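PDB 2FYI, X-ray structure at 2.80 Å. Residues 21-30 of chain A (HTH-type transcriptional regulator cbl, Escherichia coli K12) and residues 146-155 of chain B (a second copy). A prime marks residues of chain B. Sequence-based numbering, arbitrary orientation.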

# COMPACT_ATOMS: atom_id res chain seq x y z
N THR A 21 -9.62 -0.31 -0.96
CA THR A 21 -8.37 -0.04 -0.23
C THR A 21 -7.53 -1.28 -0.03
O THR A 21 -8.01 -2.40 -0.20
CB THR A 21 -8.69 0.49 1.19
OG1 THR A 21 -9.54 -0.46 1.89
CG2 THR A 21 -9.40 1.81 1.09
N HIS A 22 -6.28 -1.07 0.37
CA HIS A 22 -5.35 -2.15 0.63
C HIS A 22 -5.95 -3.13 1.61
O HIS A 22 -5.87 -4.36 1.43
CB HIS A 22 -4.07 -1.56 1.23
CG HIS A 22 -3.07 -2.60 1.65
ND1 HIS A 22 -3.14 -3.26 2.86
CD2 HIS A 22 -1.99 -3.10 1.00
CE1 HIS A 22 -2.15 -4.13 2.94
NE2 HIS A 22 -1.44 -4.05 1.82
N THR A 23 -6.56 -2.58 2.66
CA THR A 23 -7.10 -3.41 3.71
C THR A 23 -8.08 -4.47 3.19
O THR A 23 -7.93 -5.65 3.48
CB THR A 23 -7.82 -2.62 4.84
OG1 THR A 23 -7.05 -1.48 5.25
CG2 THR A 23 -8.05 -3.52 6.02
N GLN A 24 -9.10 -4.06 2.45
CA GLN A 24 -10.09 -5.07 2.05
C GLN A 24 -9.53 -5.90 0.90
O GLN A 24 -9.74 -7.09 0.86
CB GLN A 24 -11.48 -4.46 1.75
CG GLN A 24 -11.65 -2.95 2.05
CD GLN A 24 -11.66 -2.58 3.54
OE1 GLN A 24 -11.57 -3.44 4.44
NE2 GLN A 24 -11.78 -1.28 3.81
N ALA A 25 -8.78 -5.29 -0.01
CA ALA A 25 -8.23 -6.04 -1.09
C ALA A 25 -7.46 -7.27 -0.56
O ALA A 25 -7.54 -8.37 -1.13
CB ALA A 25 -7.37 -5.14 -1.91
N ARG A 26 -6.75 -7.10 0.55
CA ARG A 26 -5.96 -8.19 1.07
C ARG A 26 -6.68 -9.11 2.01
O ARG A 26 -6.45 -10.31 2.02
CB ARG A 26 -4.76 -7.65 1.81
CG ARG A 26 -3.86 -6.91 0.92
CD ARG A 26 -2.48 -7.15 1.28
NE ARG A 26 -2.08 -8.51 0.98
CZ ARG A 26 -1.01 -9.05 1.55
NH1 ARG A 26 -0.29 -8.33 2.42
NH2 ARG A 26 -0.64 -10.29 1.25
N TYR A 27 -7.53 -8.56 2.86
CA TYR A 27 -7.96 -9.33 4.01
C TYR A 27 -9.42 -9.74 4.05
O TYR A 27 -9.83 -10.54 4.89
CB TYR A 27 -7.63 -8.60 5.31
CG TYR A 27 -6.20 -8.18 5.36
CD1 TYR A 27 -5.85 -6.84 5.50
CD2 TYR A 27 -5.20 -9.13 5.24
CE1 TYR A 27 -4.52 -6.45 5.52
CE2 TYR A 27 -3.89 -8.76 5.27
CZ TYR A 27 -3.55 -7.42 5.40
OH TYR A 27 -2.20 -7.08 5.43
N SER A 28 -10.24 -9.21 3.16
CA SER A 28 -11.67 -9.59 3.14
C SER A 28 -12.21 -9.96 1.77
O SER A 28 -13.00 -10.88 1.67
CB SER A 28 -12.56 -8.48 3.68
OG SER A 28 -11.96 -7.89 4.81
N LEU A 29 -11.80 -9.26 0.71
CA LEU A 29 -12.35 -9.51 -0.60
C LEU A 29 -12.01 -10.85 -1.23
O LEU A 29 -12.81 -11.37 -2.00
CB LEU A 29 -11.94 -8.43 -1.57
CG LEU A 29 -12.76 -7.17 -1.41
CD1 LEU A 29 -12.01 -6.05 -2.11
CD2 LEU A 29 -14.13 -7.36 -1.99
N PRO A 30 -10.82 -11.40 -0.95
CA PRO A 30 -10.46 -12.56 -1.74
C PRO A 30 -11.54 -13.65 -1.66
O PRO A 30 -11.93 -14.23 -2.68
CB PRO A 30 -9.14 -12.99 -1.11
CG PRO A 30 -8.60 -11.70 -0.63
CD PRO A 30 -9.75 -11.04 -0.01
N GLN B 146 -1.73 -0.18 -5.87
CA GLN B 146 -0.72 0.78 -5.38
C GLN B 146 0.41 0.11 -4.64
O GLN B 146 1.25 0.83 -4.12
CB GLN B 146 -1.29 1.90 -4.50
CG GLN B 146 -2.66 2.34 -4.91
CD GLN B 146 -3.33 3.22 -3.86
OE1 GLN B 146 -3.44 4.43 -4.07
NE2 GLN B 146 -3.79 2.62 -2.74
N ASP B 147 0.43 -1.23 -4.56
CA ASP B 147 1.54 -1.93 -3.88
C ASP B 147 1.70 -3.41 -4.22
O ASP B 147 0.78 -4.04 -4.68
CB ASP B 147 1.47 -1.72 -2.36
CG ASP B 147 0.31 -2.46 -1.72
OD1 ASP B 147 -0.61 -1.80 -1.18
OD2 ASP B 147 0.31 -3.71 -1.74
N SER B 148 2.88 -3.97 -3.98
CA SER B 148 3.19 -5.30 -4.47
C SER B 148 2.46 -6.37 -3.71
O SER B 148 2.30 -7.48 -4.18
CB SER B 148 4.69 -5.55 -4.38
OG SER B 148 5.44 -4.42 -4.84
N ASP B 149 2.01 -6.05 -2.51
CA ASP B 149 1.36 -7.04 -1.67
C ASP B 149 -0.04 -7.39 -2.13
O ASP B 149 -0.45 -8.55 -2.07
CB ASP B 149 1.36 -6.55 -0.22
CG ASP B 149 2.69 -6.82 0.46
OD1 ASP B 149 3.38 -5.85 0.95
OD2 ASP B 149 3.08 -8.02 0.43
N VAL B 150 -0.77 -6.38 -2.59
CA VAL B 150 -2.06 -6.59 -3.21
C VAL B 150 -1.87 -7.45 -4.47
O VAL B 150 -2.62 -8.41 -4.68
CB VAL B 150 -2.75 -5.25 -3.52
CG1 VAL B 150 -4.04 -5.46 -4.25
CG2 VAL B 150 -3.01 -4.51 -2.23
N ILE B 151 -0.87 -7.13 -5.28
CA ILE B 151 -0.59 -7.94 -6.42
C ILE B 151 -0.41 -9.40 -6.07
O ILE B 151 -1.04 -10.26 -6.71
CB ILE B 151 0.64 -7.47 -7.13
CG1 ILE B 151 0.45 -6.03 -7.63
CG2 ILE B 151 0.94 -8.40 -8.28
CD1 ILE B 151 1.67 -5.45 -8.32
N LYS B 152 0.42 -9.72 -5.07
CA LYS B 152 0.65 -11.12 -4.70
C LYS B 152 -0.65 -11.82 -4.32
O LYS B 152 -0.90 -12.97 -4.71
CB LYS B 152 1.67 -11.29 -3.56
CG LYS B 152 2.86 -10.28 -3.54
CD LYS B 152 4.12 -10.85 -2.83
CE LYS B 152 5.32 -9.90 -2.85
NZ LYS B 152 5.74 -9.39 -1.43
N THR B 153 -1.49 -11.13 -3.57
CA THR B 153 -2.73 -11.73 -3.16
C THR B 153 -3.56 -12.23 -4.37
O THR B 153 -4.16 -13.32 -4.30
CB THR B 153 -3.55 -10.72 -2.35
OG1 THR B 153 -2.85 -10.38 -1.15
CG2 THR B 153 -4.99 -11.25 -2.02
N TYR B 154 -3.61 -11.47 -5.46
CA TYR B 154 -4.55 -11.82 -6.55
C TYR B 154 -3.89 -12.70 -7.58
O TYR B 154 -4.57 -13.44 -8.32
CB TYR B 154 -5.30 -10.61 -7.16
CG TYR B 154 -6.30 -10.10 -6.17
CD1 TYR B 154 -5.93 -9.16 -5.22
CD2 TYR B 154 -7.57 -10.64 -6.10
CE1 TYR B 154 -6.81 -8.74 -4.23
CE2 TYR B 154 -8.47 -10.21 -5.12
CZ TYR B 154 -8.07 -9.26 -4.19
OH TYR B 154 -8.90 -8.84 -3.21
N VAL B 155 -2.56 -12.67 -7.61
CA VAL B 155 -1.86 -13.73 -8.33
C VAL B 155 -2.12 -15.09 -7.63
O VAL B 155 -2.51 -16.08 -8.26
CB VAL B 155 -0.38 -13.44 -8.49
CG1 VAL B 155 0.26 -14.57 -9.28
CG2 VAL B 155 -0.22 -12.12 -9.21

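This contact is a helix-to-helix packing between two copies of one protein in which a small apolar patch is flanked by a few well-aimed polar groups, and it illustrates how two helices running in nearly the same direction can be joined where their backbones come close. The axes of helix 22-27 and helix 148-155 approach to 9.3 Å, with an angle of 27° between their N-to-C directions. Arg26 lies beside Val150′, their CA atoms 6.0 Å apart, and the register continues past the end of helix 22-27, where Pro30 lies beside Tyr154′ at a CA-to-CA distance of 7.7 Å. Together the two stretches bury 444 Å².

Ala25 is the small residue in the middle of the packing. Its CA-to-CB bond points toward the partner, and its CB meets Val150′ CG1 at 4.1 Å and Tyr154′ CE1 at 4.3 Å. Val150′ also reaches the neighbouring positions on the first helix: its CG2 lies 3.7 Å from His22 CD2 and 4.1 Å from Arg26 CG. Valine thus fills the space among an alanine, the aliphatic part of an arginine and an imidazole.

One polar contact uses a carbonyl left without an amide partner where the helix ends. In a regular helix the carbonyl of Ala25 would accept from the amide four residues on, but the helix breaks at Ser28, and Leu29 N instead donates to Gln24 O at 3.0 Å. The carbonyl of Ala25 receives a hydrogen bond from the other chain: Tyr154′ OH donates to Ala25 O over a short 2.5 Å, with the oxygen near the plane of the tyrosine ring, at its edge. The same phenol end also has apolar neighbours, for Tyr154′ OH is 3.5 Å from Leu29 CB and Tyr154′ CZ is 4.3 Å from Pro30 CG. Tyrosine therefore combines a directional bond with packing at the point where the first chain turns.

The CA-to-CB bond of Arg26 points sideways, yet the end of the side chain comes nearer to the partner. Two of its nitrogens converge on one hydroxyl: Arg26 NE donates to Thr153′ OG1 at 2.9 Å with an angle of 154°, and Arg26 NH2 donates to Thr153′ OG1 at 3.3 Å with the less favourable angle of 137°. The acceptor lies near the guanidinium plane, where N-H groups point. Asp149′ offers a contrast. Its OD2 forms a long salt bridge with Arg26 NH1 at 3.9 Å, but lies well out of that plane, so the attraction is one of charge without a directed N-H. Asp149′ OD2 is also paired with Lys152′ NZ, at 3.5 Å.

The start of the second helix is secured by its own cap. Asp147′ OD2 accepts from Val150′ N at 3.0 Å and, more weakly, from Asp149′ N at 3.0 Å, tying down the turn that carries both Asp149′ and Val150′ into the contact.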